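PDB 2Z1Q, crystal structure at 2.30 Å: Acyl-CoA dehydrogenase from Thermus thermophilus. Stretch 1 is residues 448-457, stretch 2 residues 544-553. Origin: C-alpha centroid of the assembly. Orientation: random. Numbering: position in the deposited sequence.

Stretch 1 (448-457) HQVQNLKKLA
Stretch 2 (544-553) AARRLTKREP

Stretch 1 is helical from His448 to Ala457, part of a longer helix with phi/psi near -60/-42. Stretch 2 enters as helix from Ala544, makes a type I turn from Arg547 to Lys550, and leaves extended, with Arg551 at -150/167. The register is set by Asn452 and Leu548, whose CA atoms lie 5.0 Å apart. No direct hydrogen bond crosses the contact, which buries 407 Å²; packing joins the two stretches, with one water between the Asn452 side chain and the Leu548 carbonyl.

Leu548 is the main plug, with more area covered than any other residue here. At phi/psi -71/-8 its CA-to-CB bond points toward the helix, and the m,t rotamer (chi1 -76°, chi2 179°) spreads its methyls along the helix surface. CD1 lies 3.8 Å from Leu456 N and 4.4 Å from Leu456 CB, while CD2 reaches Lys455 CB at 4.0 Å and Asn452 ND2 at 3.6 Å. A branched aliphatic chain suits this place because it can touch successive parts of one helical face.

Leu456 answers one turn after Asn452. Also directed toward its partner, it takes t,p (chi1 -179°, chi2 64°), setting CD2 3.5 Å from Thr549 CG2. Leu456 CD1 rests against both CA and CB of Ala545, each at 3.9 Å; alanine offers a small apolar surface there. Thr549 adopts p (chi1 55°): its CG2 packs on Leu456, while OG1 lies 2.9 Å from Ala545 O and 3.0 Å from Arg546 O, so OG1 lies beside the carbonyls of the preceding helix, and it also bonds elsewhere in the structure. Leu453, m,t, points away at CB, but its end returns, bringing CD2 to 4.5 Å from Thr549 CG2.

Asn452 occupies the closest approach. Its CB is 3.0 Å from Leu548 O, a tight fit that leaves little spare room at this position. With chi1 -78° (m) and chi2 173°, it presents OD1 to water 1 at 3.0 Å; the same water lies 2.8 Å from Leu548 O, placed for a weak hydrogen bond. A short amide thus meets the solvent molecule beside a turn carbonyl without leaving the buried seam.

At the exit, Gln449 starts sideways and extends through m,t (chi1 -51°, chi2 176°, chi3 -42°) until NE2 lies 3.3 Å from Arg551 CB, a packing contact. Arg551, p,t,t, leads its end away, and its NE and NH2 are hydrogen-bonded elsewhere in the structure. Lys455, m,t,t,p, likewise packs through its base and sends its amine away from stretch 2, combining aliphatic cover with an exposed charge.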

ATOM      1  N   HIS B 448      21.734 -16.843 -16.816  1.00 41.48           N
ATOM      2  CA  HIS B 448      22.793 -15.912 -17.170  1.00 40.01           C
ATOM      3  C   HIS B 448      22.408 -14.492 -16.747  1.00 37.19           C
ATOM      4  O   HIS B 448      23.225 -13.747 -16.215  1.00 36.10           O
ATOM      5  CB  HIS B 448      23.049 -15.935 -18.679  1.00 40.52           C
ATOM      6  CG  HIS B 448      24.085 -14.948 -19.123  1.00 42.56           C
ATOM      7  ND1 HIS B 448      23.943 -14.179 -20.257  1.00 43.78           N
ATOM      8  CD2 HIS B 448      25.277 -14.603 -18.581  1.00 43.13           C
ATOM      9  CE1 HIS B 448      25.001 -13.398 -20.394  1.00 43.98           C
ATOM     10  NE2 HIS B 448      25.827 -13.636 -19.390  1.00 43.22           N
ATOM     11  N   GLN B 449      21.158 -14.123 -16.999  1.00 36.08           N
ATOM     12  CA  GLN B 449      20.671 -12.796 -16.636  1.00 36.73           C
ATOM     13  C   GLN B 449      20.805 -12.628 -15.125  1.00 36.47           C
ATOM     14  O   GLN B 449      21.111 -11.541 -14.626  1.00 35.90           O
ATOM     15  CB  GLN B 449      19.216 -12.645 -17.085  1.00 37.82           C
ATOM     16  CG  GLN B 449      19.014 -13.014 -18.547  1.00 39.19           C
ATOM     17  CD  GLN B 449      17.568 -12.954 -18.978  1.00 41.08           C
ATOM     18  OE1 GLN B 449      16.676 -13.389 -18.253  1.00 42.71           O
ATOM     19  NE2 GLN B 449      17.326 -12.420 -20.169  1.00 41.25           N
ATOM     20  N   VAL B 450      20.597 -13.722 -14.401  1.00 36.38           N
ATOM     21  CA  VAL B 450      20.728 -13.706 -12.953  1.00 36.58           C
ATOM     22  C   VAL B 450      22.169 -13.382 -12.598  1.00 36.77           C
ATOM     23  O   VAL B 450      22.438 -12.607 -11.680  1.00 37.76           O
ATOM     24  CB  VAL B 450      20.322 -15.069 -12.352  1.00 36.03           C
ATOM     25  CG1 VAL B 450      20.940 -15.252 -10.973  1.00 35.97           C
ATOM     26  CG2 VAL B 450      18.808 -15.144 -12.273  1.00 34.06           C
ATOM     27  N   GLN B 451      23.107 -13.959 -13.337  1.00 36.23           N
ATOM     28  CA  GLN B 451      24.505 -13.689 -13.064  1.00 36.56           C
ATOM     29  C   GLN B 451      24.843 -12.238 -13.352  1.00 33.87           C
ATOM     30  O   GLN B 451      25.623 -11.629 -12.623  1.00 35.35           O
ATOM     31  CB  GLN B 451      25.406 -14.609 -13.892  1.00 38.03           C
ATOM     32  CG  GLN B 451      25.225 -16.075 -13.552  1.00 41.55           C
ATOM     33  CD  GLN B 451      25.441 -16.366 -12.073  1.00 43.54           C
ATOM     34  OE1 GLN B 451      24.529 -16.812 -11.376  1.00 41.18           O
ATOM     35  NE2 GLN B 451      26.654 -16.115 -11.589  1.00 44.55           N
ATOM     36  N   ASN B 452      24.261 -11.684 -14.413  1.00 32.26           N
ATOM     37  CA  ASN B 452      24.528 -10.290 -14.765  1.00 32.31           C
ATOM     38  C   ASN B 452      24.023  -9.335 -13.672  1.00 31.01           C
ATOM     39  O   ASN B 452      24.668  -8.327 -13.383  1.00 30.96           O
ATOM     40  CB  ASN B 452      23.906  -9.949 -16.130  1.00 33.95           C
ATOM     41  CG  ASN B 452      24.740 -10.471 -17.319  1.00 37.49           C
ATOM     42  OD1 ASN B 452      24.304 -10.389 -18.475  1.00 37.08           O
ATOM     43  ND2 ASN B 452      25.935 -10.995 -17.039  1.00 35.49           N
ATOM     44  N   LEU B 453      22.884  -9.652 -13.059  1.00 30.54           N
ATOM     45  CA  LEU B 453      22.346  -8.827 -11.979  1.00 30.94           C
ATOM     46  C   LEU B 453      23.405  -8.749 -10.896  1.00 30.77           C
ATOM     47  O   LEU B 453      23.701  -7.667 -10.393  1.00 32.25           O
ATOM     48  CB  LEU B 453      21.057  -9.439 -11.404  1.00 30.58           C
ATOM     49  CG  LEU B 453      19.847  -9.417 -12.340  1.00 30.39           C
ATOM     50  CD1 LEU B 453      18.668 -10.132 -11.714  1.00 30.70           C
ATOM     51  CD2 LEU B 453      19.494  -7.975 -12.654  1.00 28.75           C
ATOM     52  N   LYS B 454      23.998  -9.895 -10.562  1.00 31.12           N
ATOM     53  CA  LYS B 454      25.048  -9.942  -9.546  1.00 31.92           C
ATOM     54  C   LYS B 454      26.174  -9.014  -9.961  1.00 31.93           C
ATOM     55  O   LYS B 454      26.713  -8.274  -9.143  1.00 31.93           O
ATOM     56  CB  LYS B 454      25.596 -11.354  -9.393  1.00 31.69           C
ATOM     57  CG  LYS B 454      24.519 -12.389  -9.187  1.00 34.14           C
ATOM     58  CD  LYS B 454      25.114 -13.767  -9.016  1.00 34.14           C
ATOM     59  CE  LYS B 454      24.017 -14.794  -8.851  1.00 35.12           C
ATOM     60  NZ  LYS B 454      24.595 -16.150  -8.651  1.00 35.05           N
ATOM     61  N   LYS B 455      26.530  -9.067 -11.238  1.00 32.76           N
ATOM     62  CA  LYS B 455      27.586  -8.201 -11.749  1.00 33.78           C
ATOM     63  C   LYS B 455      27.142  -6.741 -11.659  1.00 31.96           C
ATOM     64  O   LYS B 455      27.933  -5.871 -11.291  1.00 31.89           O
ATOM     65  CB  LYS B 455      27.913  -8.541 -13.213  1.00 35.64           C
ATOM     66  CG  LYS B 455      28.536  -9.912 -13.421  1.00 38.86           C
ATOM     67  CD  LYS B 455      28.911 -10.136 -14.882  1.00 42.53           C
ATOM     68  CE  LYS B 455      29.664 -11.453 -15.061  1.00 44.67           C
ATOM     69  NZ  LYS B 455      28.823 -12.640 -14.748  1.00 47.17           N
ATOM     70  N   LEU B 456      25.879  -6.477 -11.992  1.00 30.07           N
ATOM     71  CA  LEU B 456      25.355  -5.111 -11.956  1.00 31.01           C
ATOM     72  C   LEU B 456      25.560  -4.505 -10.574  1.00 30.77           C
ATOM     73  O   LEU B 456      26.058  -3.383 -10.443  1.00 30.26           O
ATOM     74  CB  LEU B 456      23.859  -5.090 -12.313  1.00 31.41           C
ATOM     75  CG  LEU B 456      23.174  -3.711 -12.340  1.00 32.23           C
ATOM     76  CD1 LEU B 456      23.783  -2.843 -13.436  1.00 31.56           C
ATOM     77  CD2 LEU B 456      21.680  -3.884 -12.581  1.00 30.39           C
ATOM     78  N   ALA B 457      25.176  -5.261  -9.549  1.00 31.36           N
ATOM     79  CA  ALA B 457      25.319  -4.831  -8.161  1.00 32.35           C
ATOM     80  C   ALA B 457      26.774  -4.503  -7.882  1.00 33.89           C
ATOM     81  O   ALA B 457      27.095  -3.434  -7.366  1.00 34.97           O
ATOM     82  CB  ALA B 457      24.847  -5.935  -7.220  1.00 32.41           C
ATOM     83  N   ALA B 544      27.097  -0.177 -19.938  1.00 29.62           N
ATOM     84  CA  ALA B 544      27.400  -1.443 -19.284  1.00 31.69           C
ATOM     85  C   ALA B 544      26.233  -1.887 -18.412  1.00 33.13           C
ATOM     86  O   ALA B 544      25.915  -3.076 -18.351  1.00 32.68           O
ATOM     87  CB  ALA B 544      28.655  -1.322 -18.452  1.00 32.80           C
ATOM     88  N   ALA B 545      25.595  -0.930 -17.745  1.00 32.99           N
ATOM     89  CA  ALA B 545      24.461  -1.239 -16.888  1.00 34.59           C
ATOM     90  C   ALA B 545      23.315  -1.803 -17.726  1.00 34.68           C
ATOM     91  O   ALA B 545      22.589  -2.695 -17.284  1.00 34.33           O
ATOM     92  CB  ALA B 545      24.010   0.020 -16.140  1.00 32.63           C
ATOM     93  N   ARG B 546      23.160  -1.296 -18.945  1.00 36.25           N
ATOM     94  CA  ARG B 546      22.087  -1.763 -19.817  1.00 37.14           C
ATOM     95  C   ARG B 546      22.323  -3.167 -20.344  1.00 37.71           C
ATOM     96  O   ARG B 546      21.404  -3.984 -20.384  1.00 37.36           O
ATOM     97  CB  ARG B 546      21.894  -0.816 -21.003  1.00 38.18           C
ATOM     98  CG  ARG B 546      21.515   0.601 -20.606  1.00 41.21           C
ATOM     99  CD  ARG B 546      21.022   1.402 -21.806  1.00 42.46           C
ATOM    100  NE  ARG B 546      20.742   2.793 -21.452  1.00 42.66           N
ATOM    101  CZ  ARG B 546      21.676   3.723 -21.276  1.00 43.87           C
ATOM    102  NH1 ARG B 546      21.324   4.961 -20.948  1.00 43.30           N
ATOM    103  NH2 ARG B 546      22.960   3.421 -21.446  1.00 45.03           N
ATOM    104  N   ARG B 547      23.547  -3.458 -20.763  1.00 38.38           N
ATOM    105  CA  ARG B 547      23.841  -4.783 -21.287  1.00 40.18           C
ATOM    106  C   ARG B 547      23.702  -5.834 -20.203  1.00 38.50           C
ATOM    107  O   ARG B 547      23.263  -6.951 -20.463  1.00 38.00           O
ATOM    108  CB  ARG B 547      25.251  -4.839 -21.894  1.00 42.81           C
ATOM    109  CG  ARG B 547      26.337  -4.178 -21.057  1.00 47.58           C
ATOM    110  CD  ARG B 547      27.722  -4.395 -21.676  1.00 51.72           C
ATOM    111  NE  ARG B 547      28.127  -5.798 -21.603  1.00 52.35           N
ATOM    112  CZ  ARG B 547      28.452  -6.419 -20.474  1.00 53.57           C
ATOM    113  NH1 ARG B 547      28.435  -5.754 -19.326  1.00 55.17           N
ATOM    114  NH2 ARG B 547      28.780  -7.705 -20.485  1.00 52.84           N
ATOM    115  N   LEU B 548      24.066  -5.468 -18.983  1.00 37.95           N
ATOM    116  CA  LEU B 548      23.973  -6.399 -17.872  1.00 39.41           C
ATOM    117  C   LEU B 548      22.524  -6.669 -17.492  1.00 40.86           C
ATOM    118  O   LEU B 548      22.247  -7.550 -16.680  1.00 41.17           O
ATOM    119  CB  LEU B 548      24.759  -5.874 -16.662  1.00 38.89           C
ATOM    120  CG  LEU B 548      26.288  -5.995 -16.706  1.00 39.06           C
ATOM    121  CD1 LEU B 548      26.866  -5.393 -15.449  1.00 38.42           C
ATOM    122  CD2 LEU B 548      26.713  -7.456 -16.821  1.00 40.04           C
ATOM    123  N   THR B 549      21.603  -5.920 -18.094  1.00 41.56           N
ATOM    124  CA  THR B 549      20.180  -6.094 -17.826  1.00 42.50           C
ATOM    125  C   THR B 549      19.408  -6.311 -19.129  1.00 45.19           C
ATOM    126  O   THR B 549      18.180  -6.323 -19.148  1.00 45.41           O
ATOM    127  CB  THR B 549      19.605  -4.871 -17.070  1.00 41.09           C
ATOM    128  OG1 THR B 549      19.874  -3.667 -17.798  1.00 39.25           O
ATOM    129  CG2 THR B 549      20.239  -4.764 -15.697  1.00 40.84           C
ATOM    130  N   LYS B 550      20.145  -6.499 -20.216  1.00 48.17           N
ATOM    131  CA  LYS B 550      19.536  -6.718 -21.522  1.00 50.16           C
ATOM    132  C   LYS B 550      18.792  -8.050 -21.527  1.00 50.15           C
ATOM    133  O   LYS B 550      19.307  -9.063 -21.049  1.00 50.31           O
ATOM    134  CB  LYS B 550      20.623  -6.719 -22.610  1.00 52.83           C
ATOM    135  CG  LYS B 550      20.346  -5.780 -23.798  1.00 57.70           C
ATOM    136  CD  LYS B 550      20.237  -4.300 -23.371  1.00 58.30           C
ATOM    137  CE  LYS B 550      19.926  -3.375 -24.559  1.00 59.31           C
ATOM    138  NZ  LYS B 550      19.832  -1.930 -24.172  1.00 58.35           N
ATOM    139  N   ARG B 551      17.575  -8.050 -22.056  1.00 49.76           N
ATOM    140  CA  ARG B 551      16.785  -9.272 -22.123  1.00 49.03           C
ATOM    141  C   ARG B 551      15.860  -9.243 -23.324  1.00 48.72           C
ATOM    142  O   ARG B 551      15.660  -8.200 -23.947  1.00 46.97           O
ATOM    143  CB  ARG B 551      15.948  -9.447 -20.856  1.00 50.14           C
ATOM    144  CG  ARG B 551      14.821  -8.423 -20.705  1.00 50.27           C
ATOM    145  CD  ARG B 551      14.123  -8.571 -19.362  1.00 51.32           C
ATOM    146  NE  ARG B 551      12.934  -7.729 -19.222  1.00 51.59           N
ATOM    147  CZ  ARG B 551      11.803  -7.910 -19.902  1.00 51.42           C
ATOM    148  NH1 ARG B 551      11.701  -8.907 -20.776  1.00 51.04           N
ATOM    149  NH2 ARG B 551      10.761  -7.113 -19.695  1.00 49.91           N
ATOM    150  N   GLU B 552      15.301 -10.404 -23.641  1.00 49.23           N
ATOM    151  CA  GLU B 552      14.375 -10.528 -24.753  1.00 49.82           C
ATOM    152  C   GLU B 552      12.947 -10.417 -24.227  1.00 49.86           C
ATOM    153  O   GLU B 552      12.567 -11.101 -23.280  1.00 49.78           O
ATOM    154  CB  GLU B 552      14.589 -11.864 -25.474  1.00 50.21           C
ATOM    155  CG  GLU B 552      15.855 -11.898 -26.323  1.00 52.11           C
ATOM    156  CD  GLU B 552      15.871 -10.801 -27.382  1.00 53.19           C
ATOM    157  OE1 GLU B 552      16.840 -10.013 -27.415  1.00 53.04           O
ATOM    158  OE2 GLU B 552      14.911 -10.719 -28.179  1.00 53.53           O
ATOM    159  N   PRO B 553      12.143  -9.528 -24.830  1.00 50.17           N
ATOM    160  CA  PRO B 553      10.748  -9.311 -24.432  1.00 49.62           C
ATOM    161  C   PRO B 553       9.961 -10.603 -24.173  1.00 48.28           C
ATOM    162  O   PRO B 553       9.908 -11.488 -25.020  1.00 49.17           O
ATOM    163  CB  PRO B 553      10.190  -8.498 -25.600  1.00 50.34           C
ATOM    164  CG  PRO B 553      11.383  -7.660 -26.009  1.00 50.63           C
ATOM    165  CD  PRO B 553      12.507  -8.676 -25.979  1.00 50.37           C
TER
HETATM  166  O   HOH W   1      21.474  -9.555 -18.507  1.00 38.09           O